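Local coordinates for protein beta-galactosidase BgaB (Bifidobacterium adolescentis, PDB 5VYM) that hydrolyses terminal beta-D-galactose residues from galacto-oligosaccharides, preferring Gal(beta1-4)Gal linkages, the chain here being its trimerisation domain, at residues 14-19 with 28-33; 52-57 with 74-79; 64-69 with 88-93; 68-73 with 96-101. One frame throughout, in Å; residues are numbered along the deposited sequence.

Interaction 1: 14-19 with 28-33; sequences ESEWAT and KLNHWH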
loop_
_atom_site.group_PDB
_atom_site.type_symbol
_atom_site.label_atom_id
_atom_site.label_comp_id
_atom_site.label_asym_id
_atom_site.label_seq_id
_atom_site.Cartn_x
_atom_site.Cartn_y
_atom_site.Cartn_z
ATOM N N GLU B 14 11.469 -19.276 -8.718
ATOM C CA GLU B 14 10.625 -19.034 -9.883
ATOM C C GLU B 14 11.164 -17.882 -10.723
ATOM O O GLU B 14 11.116 -17.931 -11.957
ATOM C CB GLU B 14 9.186 -18.753 -9.442
ATOM C CG GLU B 14 8.491 -19.928 -8.764
ATOM C CD GLU B 14 8.743 -19.983 -7.268
ATOM O OE1 GLU B 14 7.897 -20.548 -6.542
ATOM O OE2 GLU B 14 9.782 -19.457 -6.815
ATOM N N SER B 15 11.687 -16.840 -10.072
ATOM C CA SER B 15 12.275 -15.729 -10.816
ATOM C C SER B 15 13.520 -16.173 -11.575
ATOM O O SER B 15 13.778 -15.699 -12.689
ATOM C CB SER B 15 12.605 -14.575 -9.868
ATOM O OG SER B 15 11.437 -14.098 -9.222
ATOM N N GLU B 16 14.301 -17.085 -10.990
ATOM C CA GLU B 16 15.464 -17.620 -11.691
ATOM C C GLU B 16 15.044 -18.466 -12.887
ATOM O O GLU B 16 15.726 -18.474 -13.919
ATOM C CB GLU B 16 16.330 -18.431 -10.727
ATOM C CG GLU B 16 17.541 -19.101 -11.371
ATOM C CD GLU B 16 18.570 -18.108 -11.894
ATOM O OE1 GLU B 16 18.484 -16.906 -11.559
ATOM O OE2 GLU B 16 19.473 -18.535 -12.647
ATOM N N TRP B 17 13.924 -19.182 -12.769
ATOM C CA TRP B 17 13.405 -19.940 -13.905
ATOM C C TRP B 17 13.025 -19.008 -15.049
ATOM O O TRP B 17 13.358 -19.264 -16.211
ATOM C CB TRP B 17 12.203 -20.778 -13.471
ATOM C CG TRP B 17 12.493 -21.728 -12.349
ATOM C CD1 TRP B 17 13.719 -22.162 -11.933
ATOM C CD2 TRP B 17 11.533 -22.358 -11.493
ATOM N NE1 TRP B 17 13.580 -23.025 -10.873
ATOM C CE2 TRP B 17 12.248 -23.161 -10.582
ATOM C CE3 TRP B 17 10.138 -22.322 -11.408
ATOM C CZ2 TRP B 17 11.615 -23.920 -9.601
ATOM C CZ3 TRP B 17 9.512 -23.075 -10.434
ATOM C CH2 TRP B 17 10.250 -23.864 -9.543
ATOM N N ALA B 18 12.326 -17.914 -14.734
ATOM C CA ALA B 18 11.996 -16.930 -15.760
ATOM C C ALA B 18 13.251 -16.298 -16.347
ATOM O O ALA B 18 13.262 -15.913 -17.521
ATOM C CB ALA B 18 11.076 -15.853 -15.183
ATOM N N THR B 19 14.314 -16.185 -15.548
ATOM C CA THR B 19 15.583 -15.675 -16.057
ATOM C C THR B 19 16.179 -16.623 -17.092
ATOM O O THR B 19 16.636 -16.193 -18.158
ATOM C CB THR B 19 16.557 -15.461 -14.895
ATOM O OG1 THR B 19 16.243 -14.233 -14.227
ATOM C CG2 THR B 19 17.995 -15.424 -15.389
ATOM N N LYS B 28 20.590 -9.427 -19.992
ATOM C CA LYS B 28 21.239 -8.942 -18.779
ATOM C C LYS B 28 20.388 -9.188 -17.540
ATOM O O LYS B 28 20.926 -9.221 -16.428
ATOM C CB LYS B 28 21.558 -7.452 -18.925
ATOM C CG LYS B 28 22.430 -6.870 -17.817
ATOM C CD LYS B 28 23.766 -7.587 -17.722
ATOM C CE LYS B 28 24.714 -6.859 -16.777
ATOM N NZ LYS B 28 24.159 -6.734 -15.400
ATOM N N LEU B 29 19.078 -9.362 -17.705
ATOM C CA LEU B 29 18.201 -9.699 -16.589
ATOM C C LEU B 29 18.544 -11.095 -16.086
ATOM O O LEU B 29 18.241 -12.094 -16.746
ATOM C CB LEU B 29 16.741 -9.615 -17.021
ATOM C CG LEU B 29 16.232 -8.221 -17.388
ATOM C CD1 LEU B 29 14.816 -8.291 -17.943
ATOM C CD2 LEU B 29 16.298 -7.299 -16.179
ATOM N N ASN B 30 19.182 -11.165 -14.920
ATOM C CA ASN B 30 19.595 -12.434 -14.328
ATOM C C ASN B 30 19.379 -12.332 -12.825
ATOM O O ASN B 30 20.054 -11.545 -12.153
ATOM C CB ASN B 30 21.055 -12.749 -14.660
ATOM C CG ASN B 30 21.442 -14.175 -14.312
ATOM O OD1 ASN B 30 21.149 -14.667 -13.222
ATOM N ND2 ASN B 30 22.105 -14.850 -15.246
ATOM N N HIS B 31 18.447 -13.129 -12.299
ATOM C CA HIS B 31 18.083 -13.004 -10.891
ATOM C C HIS B 31 19.245 -13.388 -9.980
ATOM O O HIS B 31 19.643 -12.610 -9.105
ATOM C CB HIS B 31 16.854 -13.859 -10.580
ATOM C CG HIS B 31 16.511 -13.905 -9.124
ATOM N ND1 HIS B 31 16.554 -12.790 -8.315
ATOM C CD2 HIS B 31 16.126 -14.932 -8.330
ATOM C CE1 HIS B 31 16.209 -13.128 -7.085
ATOM N NE2 HIS B 31 15.944 -14.422 -7.068
ATOM N N TRP B 32 19.802 -14.586 -10.172
ATOM C CA TRP B 32 20.852 -15.049 -9.269
ATOM C C TRP B 32 22.118 -14.211 -9.394
ATOM O O TRP B 32 22.811 -13.990 -8.394
ATOM C CB TRP B 32 21.173 -16.523 -9.523
ATOM C CG TRP B 32 22.266 -17.021 -8.632
ATOM C CD1 TRP B 32 23.530 -17.373 -9.003
ATOM C CD2 TRP B 32 22.200 -17.192 -7.212
ATOM N NE1 TRP B 32 24.251 -17.768 -7.901
ATOM C CE2 TRP B 32 23.457 -17.665 -6.789
ATOM C CE3 TRP B 32 21.196 -16.997 -6.258
ATOM C CZ2 TRP B 32 23.739 -17.946 -5.455
ATOM C CZ3 TRP B 32 21.477 -17.277 -4.933
ATOM C CH2 TRP B 32 22.739 -17.746 -4.544
ATOM N N HIS B 33 22.440 -13.743 -10.602
ATOM C CA HIS B 33 23.585 -12.853 -10.750
ATOM C C HIS B 33 23.346 -11.526 -10.044
ATOM O O HIS B 33 24.285 -10.933 -9.502
ATOM C CB HIS B 33 23.896 -12.625 -12.229
ATOM C CG HIS B 33 24.537 -13.800 -12.899
ATOM N ND1 HIS B 33 25.089 -13.729 -14.159
ATOM C CD2 HIS B 33 24.716 -15.076 -12.481
ATOM C CE1 HIS B 33 25.581 -14.910 -14.490
ATOM N NE2 HIS B 33 25.368 -15.745 -13.489
HETATM O O HOH W 1 21.893 -17.476 -13.150
#
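Glu16 sets CG anti to its backbone N (chi1 177°) and bends at chi2 (66°), which turns its carboxylate to the start of helix 31-44, while Thr19, with OG1 anti to its carbonyl carbon, presents that oxygen to His31. Two backbone N-H groups at the helix start are thereby met by side chains of helix 13-20. Trp32 N donates to Glu16 OE1 over 3.0 Å, reaching the oxygen on its syn side, somewhat out of the carboxylate plane. His31 N donates to Thr19 OG1 at 3.1 Å. A third N-H is taken by the N-cap residue itself: His33 N bonds to Asn30 OD1 at 3.1 Å and 168°. A water donates to both Glu16 OE2 (2.7 Å) and Asn30 OD1 (2.9 Å), tying the two acceptors together.

Apolar atoms fill in around these bonds. Thr19 CG2 rests 3.6 Å from Asn30 CA, and Ser15 CB lies over one face of the His31 imidazole, 4.2 Å from its centroid, a CH-pi contact. Both ring nitrogens of His31 are engaged, ND1 with Pro67 O and NE2 with Ser12 N, and Ser15 OG pairs with Ser12 and Ile71. The first turn of helix 31-44 thus has three N-H groups satisfied by side chains, and the carboxylate of Glu16 at this N-terminus would interact favourably with the helix dipole.

Interaction 2: 52-57 with 74-79; sequences VPLAYD and AADTQR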
loop_
_atom_site.group_PDB
_atom_site.type_symbol
_atom_site.label_atom_id
_atom_site.label_comp_id
_atom_site.label_asym_id
_atom_site.label_seq_id
_atom_site.Cartn_x
_atom_site.Cartn_y
_atom_site.Cartn_z
ATOM N N VAL B 52 18.414 -15.388 1.713
ATOM C CA VAL B 52 17.307 -16.143 2.287
ATOM C C VAL B 52 16.312 -16.434 1.178
ATOM O O VAL B 52 15.977 -15.532 0.408
ATOM C CB VAL B 52 16.619 -15.387 3.439
ATOM C CG1 VAL B 52 15.466 -16.204 4.001
ATOM C CG2 VAL B 52 17.627 -15.052 4.527
ATOM N N PRO B 53 15.824 -17.669 1.043
ATOM C CA PRO B 53 14.760 -17.936 0.070
ATOM C C PRO B 53 13.521 -17.105 0.368
ATOM O O PRO B 53 13.191 -16.832 1.524
ATOM C CB PRO B 53 14.487 -19.434 0.246
ATOM C CG PRO B 53 15.755 -19.984 0.801
ATOM C CD PRO B 53 16.323 -18.902 1.675
ATOM N N LEU B 54 12.833 -16.708 -0.705
ATOM C CA LEU B 54 11.668 -15.839 -0.569
ATOM C C LEU B 54 10.585 -16.483 0.287
ATOM O O LEU B 54 9.893 -15.795 1.048
ATOM C CB LEU B 54 11.128 -15.485 -1.955
ATOM C CG LEU B 54 9.865 -14.628 -2.043
ATOM C CD1 LEU B 54 10.026 -13.351 -1.245
ATOM C CD2 LEU B 54 9.537 -14.310 -3.494
ATOM N N ALA B 55 10.429 -17.804 0.189
ATOM C CA ALA B 55 9.371 -18.492 0.921
ATOM C C ALA B 55 9.643 -18.594 2.417
ATOM O O ALA B 55 8.717 -18.902 3.172
ATOM C CB ALA B 55 9.160 -19.893 0.344
ATOM N N TYR B 56 10.872 -18.344 2.863
ATOM C CA TYR B 56 11.203 -18.510 4.269
ATOM C C TYR B 56 10.734 -17.307 5.086
ATOM O O TYR B 56 10.330 -16.271 4.551
ATOM C CB TYR B 56 12.706 -18.723 4.451
ATOM C CG TYR B 56 13.192 -20.101 4.049
ATOM C CD1 TYR B 56 14.527 -20.455 4.197
ATOM C CD2 TYR B 56 12.319 -21.043 3.522
ATOM C CE1 TYR B 56 14.978 -21.711 3.832
ATOM C CE2 TYR B 56 12.761 -22.299 3.154
ATOM C CZ TYR B 56 14.091 -22.629 3.310
ATOM O OH TYR B 56 14.534 -23.879 2.945
ATOM N N ASP B 57 10.794 -17.461 6.407
ATOM C CA ASP B 57 10.358 -16.428 7.345
ATOM C C ASP B 57 11.513 -15.461 7.574
ATOM O O ASP B 57 12.395 -15.712 8.399
ATOM C CB ASP B 57 9.891 -17.061 8.653
ATOM C CG ASP B 57 9.401 -16.037 9.663
ATOM O OD1 ASP B 57 9.187 -14.867 9.283
ATOM O OD2 ASP B 57 9.231 -16.407 10.844
ATOM N N ALA B 74 0.710 -12.175 -5.214
ATOM C CA ALA B 74 0.015 -11.185 -4.401
ATOM C C ALA B 74 0.306 -11.393 -2.920
ATOM O O ALA B 74 0.513 -10.426 -2.177
ATOM C CB ALA B 74 -1.489 -11.243 -4.668
ATOM N N ALA B 75 0.343 -12.653 -2.479
ATOM C CA ALA B 75 0.593 -12.940 -1.071
ATOM C C ALA B 75 1.993 -12.507 -0.657
ATOM O O ALA B 75 2.195 -12.025 0.463
ATOM C CB ALA B 75 0.388 -14.428 -0.796
ATOM N N ASP B 76 2.975 -12.667 -1.546
ATOM C CA ASP B 76 4.336 -12.260 -1.211
ATOM C C ASP B 76 4.477 -10.743 -1.212
ATOM O O ASP B 76 5.206 -10.184 -0.383
ATOM C CB ASP B 76 5.333 -12.904 -2.174
ATOM C CG ASP B 76 5.594 -14.366 -1.853
ATOM O OD1 ASP B 76 5.338 -14.779 -0.701
ATOM O OD2 ASP B 76 6.061 -15.101 -2.749
ATOM N N THR B 77 3.795 -10.059 -2.133
ATOM C CA THR B 77 3.767 -8.600 -2.086
ATOM C C THR B 77 3.117 -8.117 -0.795
ATOM O O THR B 77 3.548 -7.118 -0.206
ATOM C CB THR B 77 3.026 -8.045 -3.305
ATOM O OG1 THR B 77 3.599 -8.585 -4.502
ATOM C CG2 THR B 77 3.134 -6.530 -3.352
ATOM N N GLN B 78 2.087 -8.829 -0.331
ATOM C CA GLN B 78 1.458 -8.491 0.942
ATOM C C GLN B 78 2.414 -8.721 2.107
ATOM O O GLN B 78 2.405 -7.961 3.082
ATOM C CB GLN B 78 0.178 -9.308 1.123
ATOM C CG GLN B 78 -0.590 -8.994 2.398
ATOM C CD GLN B 78 -1.102 -7.569 2.433
ATOM O OE1 GLN B 78 -1.687 -7.083 1.466
ATOM N NE2 GLN B 78 -0.876 -6.887 3.550
ATOM N N ARG B 79 3.244 -9.766 2.027
ATOM C CA ARG B 79 4.218 -10.012 3.087
ATOM C C ARG B 79 5.223 -8.873 3.187
ATOM O O ARG B 79 5.628 -8.485 4.290
ATOM C CB ARG B 79 4.938 -11.339 2.851
ATOM C CG ARG B 79 4.069 -12.574 3.030
ATOM C CD ARG B 79 4.830 -13.830 2.636
ATOM N NE ARG B 79 5.987 -14.060 3.497
ATOM C CZ ARG B 79 7.061 -14.755 3.134
ATOM N NH1 ARG B 79 7.132 -15.280 1.917
ATOM N NH2 ARG B 79 8.067 -14.916 3.981
#
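Arg79 NH1 is held by two oxygens: it donates to Leu54 O at 2.9 Å, an oxygen tilted modestly from the guanidinium plane, and meets Asp76 OD1 at 3.2 Å in a salt bridge within helix 74-85, approaching from above the carboxylate plane. The other terminal nitrogen, NH2, donates to the carbonyl oxygen of Tyr56 at 2.7 Å, so that one guanidinium grips the turn at 53-56 twice. Tyr56 O lies at the edge of the group, 8° out of its plane, whereas NH2 stands above the carbonyl plane of Tyr56 and the angle at the hydrogen is only 137°. A bend at chi3 (63°) turns NE of Arg79 off the line of the extended chain before the guanidinium, and Asp76 sits one helical turn earlier. Three oxygens therefore fix the rotation of the guanidinium, and the negative charge of Asp76 probably compensates part of its positive charge.

Beside this polar grip, Leu54 and Asp76 approach tip to tip, Leu54 CD2 coming to 3.6 Å from Asp76 OD2. The turn that supplies the carbonyls is a type I beta turn, closed by Tyr56 N to Pro53 O at 3.1 Å. Leu54 O is shared, since it also accepts from Trp58 NE1, and the Arg79 side chain touches Trp58 as well.

The contact lies at the surface, where the turn follows strand 50-53, outermost in the parallel sheet of this chain. The buried Leu54 touches Leu10 of the adjacent strand 7-11, and Arg79 reaches across from helix 74-85, whose Thr77 and Gln78 touch Leu117 of helix 117-122.

Interaction 3: 64-69 with 88-93; sequences VVLPTV and GRVVVG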
loop_
_atom_site.group_PDB
_atom_site.type_symbol
_atom_site.label_atom_id
_atom_site.label_comp_id
_atom_site.label_asym_id
_atom_site.label_seq_id
_atom_site.Cartn_x
_atom_site.Cartn_y
_atom_site.Cartn_z
ATOM N N VAL B 64 15.288 -5.938 3.829
ATOM C CA VAL B 64 15.069 -7.004 2.861
ATOM C C VAL B 64 15.292 -6.431 1.468
ATOM O O VAL B 64 14.787 -5.347 1.150
ATOM C CB VAL B 64 13.658 -7.607 3.006
ATOM C CG1 VAL B 64 13.087 -7.988 1.665
ATOM C CG2 VAL B 64 13.697 -8.813 3.932
ATOM N N VAL B 65 16.064 -7.144 0.648
ATOM C CA VAL B 65 16.443 -6.692 -0.688
ATOM C C VAL B 65 15.906 -7.687 -1.706
ATOM O O VAL B 65 16.080 -8.901 -1.545
ATOM C CB VAL B 65 17.969 -6.541 -0.826
ATOM C CG1 VAL B 65 18.338 -6.095 -2.231
ATOM C CG2 VAL B 65 18.506 -5.561 0.210
ATOM N N LEU B 66 15.257 -7.175 -2.755
ATOM C CA LEU B 66 14.695 -7.996 -3.826
ATOM C C LEU B 66 15.332 -7.591 -5.150
ATOM O O LEU B 66 14.838 -6.681 -5.836
ATOM C CB LEU B 66 13.174 -7.861 -3.889
ATOM C CG LEU B 66 12.384 -8.414 -2.701
ATOM C CD1 LEU B 66 12.069 -7.311 -1.702
ATOM C CD2 LEU B 66 11.113 -9.104 -3.172
ATOM N N PRO B 67 16.423 -8.241 -5.552
ATOM C CA PRO B 67 17.054 -7.904 -6.832
ATOM C C PRO B 67 16.576 -8.793 -7.970
ATOM O O PRO B 67 16.837 -10.000 -7.972
ATOM C CB PRO B 67 18.545 -8.115 -6.544
ATOM C CG PRO B 67 18.584 -9.113 -5.384
ATOM C CD PRO B 67 17.182 -9.279 -4.836
ATOM N N THR B 68 15.881 -8.197 -8.940
ATOM C CA THR B 68 15.333 -8.920 -10.088
ATOM C C THR B 68 14.491 -10.110 -9.628
ATOM O O THR B 68 14.637 -11.240 -10.101
ATOM C CB THR B 68 16.447 -9.356 -11.048
ATOM O OG1 THR B 68 17.387 -8.284 -11.199
ATOM C CG2 THR B 68 15.880 -9.702 -12.425
ATOM N N VAL B 69 13.608 -9.850 -8.669
ATOM C CA VAL B 69 12.612 -10.847 -8.247
ATOM C C VAL B 69 11.425 -10.660 -9.184
ATOM O O VAL B 69 10.424 -10.012 -8.870
ATOM C CB VAL B 69 12.242 -10.706 -6.768
ATOM C CG1 VAL B 69 11.220 -11.762 -6.367
ATOM C CG2 VAL B 69 13.488 -10.823 -5.904
ATOM N N GLY B 88 9.974 -2.336 8.858
ATOM C CA GLY B 88 11.070 -2.883 8.092
ATOM C C GLY B 88 11.432 -2.030 6.890
ATOM O O GLY B 88 10.662 -1.189 6.430
ATOM N N ARG B 89 12.640 -2.260 6.382
ATOM C CA ARG B 89 13.147 -1.577 5.199
ATOM C C ARG B 89 13.180 -2.555 4.033
ATOM O O ARG B 89 13.671 -3.680 4.175
ATOM C CB ARG B 89 14.541 -0.996 5.452
ATOM C CG ARG B 89 15.097 -0.195 4.285
ATOM C CD ARG B 89 16.295 0.645 4.701
ATOM N NE ARG B 89 17.419 -0.170 5.152
ATOM C CZ ARG B 89 18.600 0.323 5.509
ATOM N NH1 ARG B 89 18.815 1.631 5.468
ATOM N NH2 ARG B 89 19.570 -0.489 5.908
ATOM N N VAL B 90 12.654 -2.128 2.889
ATOM C CA VAL B 90 12.560 -2.961 1.695
ATOM C C VAL B 90 13.253 -2.239 0.549
ATOM O O VAL B 90 12.978 -1.061 0.295
ATOM C CB VAL B 90 11.096 -3.274 1.337
ATOM C CG1 VAL B 90 11.028 -4.138 0.085
ATOM C CG2 VAL B 90 10.393 -3.956 2.504
ATOM N N VAL B 91 14.152 -2.941 -0.134
ATOM C CA VAL B 91 14.853 -2.411 -1.300
ATOM C C VAL B 91 14.392 -3.208 -2.512
ATOM O O VAL B 91 14.532 -4.437 -2.547
ATOM C CB VAL B 91 16.378 -2.485 -1.130
ATOM C CG1 VAL B 91 17.077 -1.929 -2.363
ATOM C CG2 VAL B 91 16.809 -1.728 0.118
ATOM N N VAL B 92 13.840 -2.512 -3.503
ATOM C CA VAL B 92 13.210 -3.142 -4.659
ATOM C C VAL B 92 13.993 -2.762 -5.908
ATOM O O VAL B 92 14.166 -1.572 -6.202
ATOM C CB VAL B 92 11.735 -2.731 -4.796
ATOM C CG1 VAL B 92 11.105 -3.407 -6.000
ATOM C CG2 VAL B 92 10.973 -3.073 -3.528
ATOM N N GLY B 93 14.458 -3.774 -6.646
ATOM C CA GLY B 93 15.138 -3.526 -7.897
ATOM C C GLY B 93 14.178 -3.214 -9.032
ATOM O O GLY B 93 12.974 -3.455 -8.955
#
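Val65 and Val91 lie side by side and point the same way, with Val65 CG2 4.0 Å from Val91 CB, while Leu66 and Val90 meet obliquely on the opposite face of the sheet. In the second pair Leu66 CD1 touches Val90 CG1 at 3.8 Å, the latter methyl standing anti to the backbone N of Val90 (chi1 180°). The alternation follows from the register, in which Val64, Val65 and Leu66 bridge Val90, Val91 and Val92 in turn. Strands 64-66 and 89-93 run parallel, 11° apart in direction.

Four backbone bonds lock that register. Val64 N donates to Arg89 O and Val91 N to Val64 O, each at 2.8 Å. Leu66 N then donates to Val91 O, also at 2.8 Å, and Gly93 N to Leu66 O at 3.0 Å. Val64 thus bonds to the two residues flanking its partner Val90, and Leu66 to those flanking Val92, the pattern of parallel pairing.

The face carrying Val64, Leu66 and Val90 is covered by helix 74-85 through Leu80, Phe83 and Ala84; Val65 on the other face packs on Trp38 of helix 31-44. Strand 89-93 continues the sheet into a parallel ladder with a strand of the second subunit. Strand 63-66, helix 74-85 and strand 89-93 form a beta-alpha-beta crossover unit, and the parallel sheet flanked by helices is consistent with the glutaminase-I-like fold of this domain's clan.

Interaction 4: 68-73 with 96-101; sequences TVLILS and TGLIDE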
loop_
_atom_site.group_PDB
_atom_site.type_symbol
_atom_site.label_atom_id
_atom_site.label_comp_id
_atom_site.label_asym_id
_atom_site.label_seq_id
_atom_site.Cartn_x
_atom_site.Cartn_y
_atom_site.Cartn_z
ATOM N N THR B 68 15.881 -8.197 -8.940
ATOM C CA THR B 68 15.333 -8.920 -10.088
ATOM C C THR B 68 14.491 -10.110 -9.628
ATOM O O THR B 68 14.637 -11.240 -10.101
ATOM C CB THR B 68 16.447 -9.356 -11.048
ATOM O OG1 THR B 68 17.387 -8.284 -11.199
ATOM C CG2 THR B 68 15.880 -9.702 -12.425
ATOM N N VAL B 69 13.608 -9.850 -8.669
ATOM C CA VAL B 69 12.612 -10.847 -8.247
ATOM C C VAL B 69 11.425 -10.660 -9.184
ATOM O O VAL B 69 10.424 -10.012 -8.870
ATOM C CB VAL B 69 12.242 -10.706 -6.768
ATOM C CG1 VAL B 69 11.220 -11.762 -6.367
ATOM C CG2 VAL B 69 13.488 -10.823 -5.904
ATOM N N LEU B 70 11.553 -11.234 -10.383
ATOM C CA LEU B 70 10.569 -10.995 -11.436
ATOM C C LEU B 70 9.195 -11.524 -11.048
ATOM O O LEU B 70 8.174 -10.887 -11.331
ATOM C CB LEU B 70 11.036 -11.636 -12.743
ATOM C CG LEU B 70 12.245 -10.993 -13.421
ATOM C CD1 LEU B 70 13.194 -12.063 -13.927
ATOM C CD2 LEU B 70 11.792 -10.093 -14.559
ATOM N N ILE B 71 9.148 -12.687 -10.405
ATOM C CA ILE B 71 7.894 -13.325 -10.029
ATOM C C ILE B 71 7.579 -12.942 -8.591
ATOM O O ILE B 71 8.333 -13.279 -7.670
ATOM C CB ILE B 71 7.968 -14.851 -10.186
ATOM C CG1 ILE B 71 8.643 -15.227 -11.508
ATOM C CG2 ILE B 71 6.577 -15.457 -10.103
ATOM C CD1 ILE B 71 7.860 -14.829 -12.734
ATOM N N LEU B 72 6.471 -12.231 -8.397
ATOM C CA LEU B 72 5.979 -11.879 -7.071
ATOM C C LEU B 72 4.487 -12.151 -7.029
ATOM O O LEU B 72 3.715 -11.503 -7.743
ATOM C CB LEU B 72 6.263 -10.414 -6.732
ATOM C CG LEU B 72 7.492 -10.112 -5.875
ATOM C CD1 LEU B 72 7.475 -8.658 -5.428
ATOM C CD2 LEU B 72 7.562 -11.046 -4.676
ATOM N N SER B 73 4.084 -13.113 -6.205
ATOM C CA SER B 73 2.670 -13.364 -5.999
ATOM C C SER B 73 2.044 -12.211 -5.217
ATOM O O SER B 73 2.734 -11.368 -4.636
ATOM C CB SER B 73 2.464 -14.685 -5.258
ATOM O OG SER B 73 3.122 -14.669 -4.003
ATOM N N THR B 96 11.949 -6.085 -10.401
ATOM C CA THR B 96 11.272 -6.868 -9.376
ATOM C C THR B 96 9.769 -6.628 -9.442
ATOM O O THR B 96 9.321 -5.482 -9.553
ATOM C CB THR B 96 11.802 -6.510 -7.985
ATOM O OG1 THR B 96 13.135 -7.017 -7.836
ATOM C CG2 THR B 96 10.913 -7.098 -6.894
ATOM N N GLY B 97 8.996 -7.709 -9.385
ATOM C CA GLY B 97 7.554 -7.597 -9.286
ATOM C C GLY B 97 6.837 -7.340 -10.591
ATOM O O GLY B 97 5.840 -6.609 -10.612
ATOM N N LEU B 98 7.311 -7.929 -11.687
ATOM C CA LEU B 98 6.690 -7.725 -12.989
ATOM C C LEU B 98 5.669 -8.798 -13.335
ATOM O O LEU B 98 4.736 -8.533 -14.101
ATOM C CB LEU B 98 7.761 -7.680 -14.084
ATOM C CG LEU B 98 8.942 -6.732 -13.864
ATOM C CD1 LEU B 98 9.847 -6.713 -15.088
ATOM C CD2 LEU B 98 8.457 -5.332 -13.522
ATOM N N ILE B 99 5.821 -10.003 -12.788
ATOM C CA ILE B 99 5.010 -11.151 -13.167
ATOM C C ILE B 99 4.469 -11.811 -11.905
ATOM O O ILE B 99 5.131 -11.838 -10.863
ATOM C CB ILE B 99 5.830 -12.154 -14.014
ATOM C CG1 ILE B 99 6.532 -11.435 -15.168
ATOM C CG2 ILE B 99 4.949 -13.243 -14.565
ATOM C CD1 ILE B 99 7.392 -12.337 -16.028
ATOM N N ASP B 100 3.249 -12.342 -12.000
ATOM C CA ASP B 100 2.612 -12.992 -10.865
ATOM C C ASP B 100 3.003 -14.470 -10.812
ATOM O O ASP B 100 3.754 -14.973 -11.650
ATOM C CB ASP B 100 1.092 -12.810 -10.928
ATOM C CG ASP B 100 0.433 -13.676 -11.989
ATOM O OD1 ASP B 100 1.114 -14.079 -12.952
ATOM O OD2 ASP B 100 -0.779 -13.950 -11.860
ATOM N N GLU B 101 2.475 -15.179 -9.810
ATOM C CA GLU B 101 2.875 -16.565 -9.581
ATOM C C GLU B 101 2.386 -17.507 -10.673
ATOM O O GLU B 101 2.930 -18.608 -10.811
ATOM C CB GLU B 101 2.370 -17.047 -8.217
ATOM C CG GLU B 101 0.870 -17.292 -8.136
ATOM C CD GLU B 101 0.060 -16.015 -7.980
ATOM O OE1 GLU B 101 0.643 -14.914 -8.067
ATOM O OE2 GLU B 101 -1.167 -16.114 -7.766
#
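The two loops 68-73 and 96-101 run alongside each other, bridged once where Ile71 faces Ile99 with CA atoms 4.8 Å apart, and laced by backbone bonds on both flanks. Gly97 N donates to Val69 O at 2.8 Å. Leu70 O accepts Ile99 N at 2.9 Å and, weakly, Leu98 N, while Leu72 N returns a bond to Ile99 O at 2.8 Å and 163°. Gly97 has positive phi (81°), a conformation that favours glycine, and Val69 is the centre of an inverse gamma turn.

Thr96 adds a side-chain link: its OG1, anti to its own carbonyl carbon, accepts from Val69 N at 3.0 Å and also pairs with Leu66 O. Its methyl CG2 lies 3.8 Å from Val69 CB. Farther along, Ile71 CD1 packs against Ile99 CB at 3.6 Å, the two side chains being set obliquely, and Leu70 CD2 meets Leu98 CD1 at 3.9 Å. Leu72 CD1 rests on Gly97 CA. At the far end Glu101, bent at chi2 (-79°), brings OE1 beside CA and CB of Ser73, whose OG caps helix 74-85 through Asp76 N.

Several backbone groups of the two loops thus satisfy each other, while Ser15 OG and Trp106 serve others; the leucine and isoleucine side chains pack beside these bonds and may limit solvent access. The Glu101 carboxylate, close to the N-terminus of helix 74-85, may gain favourable electrostatics there.

How the interactions relate
Interaction 3 is the buried core of the set, a strand pairing held by regular backbone bonds and aliphatic side chains. Interaction 4 shares Thr68 and Val69 with it and continues the association of neighbouring strands into their following loops, with less regular bonding. Interaction 1 is partly buried and owes its cohesion to side chains serving a helix start; it joins interactions 3 and 4 through His31 ND1 to Pro67 O and Ser15 OG to Ile71 N. Interaction 2 is a surface contact dominated by a guanidinium, about 17 Å from interaction 1 between centres, yet it reaches the same sheet as interaction 3, Leu54 touching Val69, which interactions 3 and 4 share.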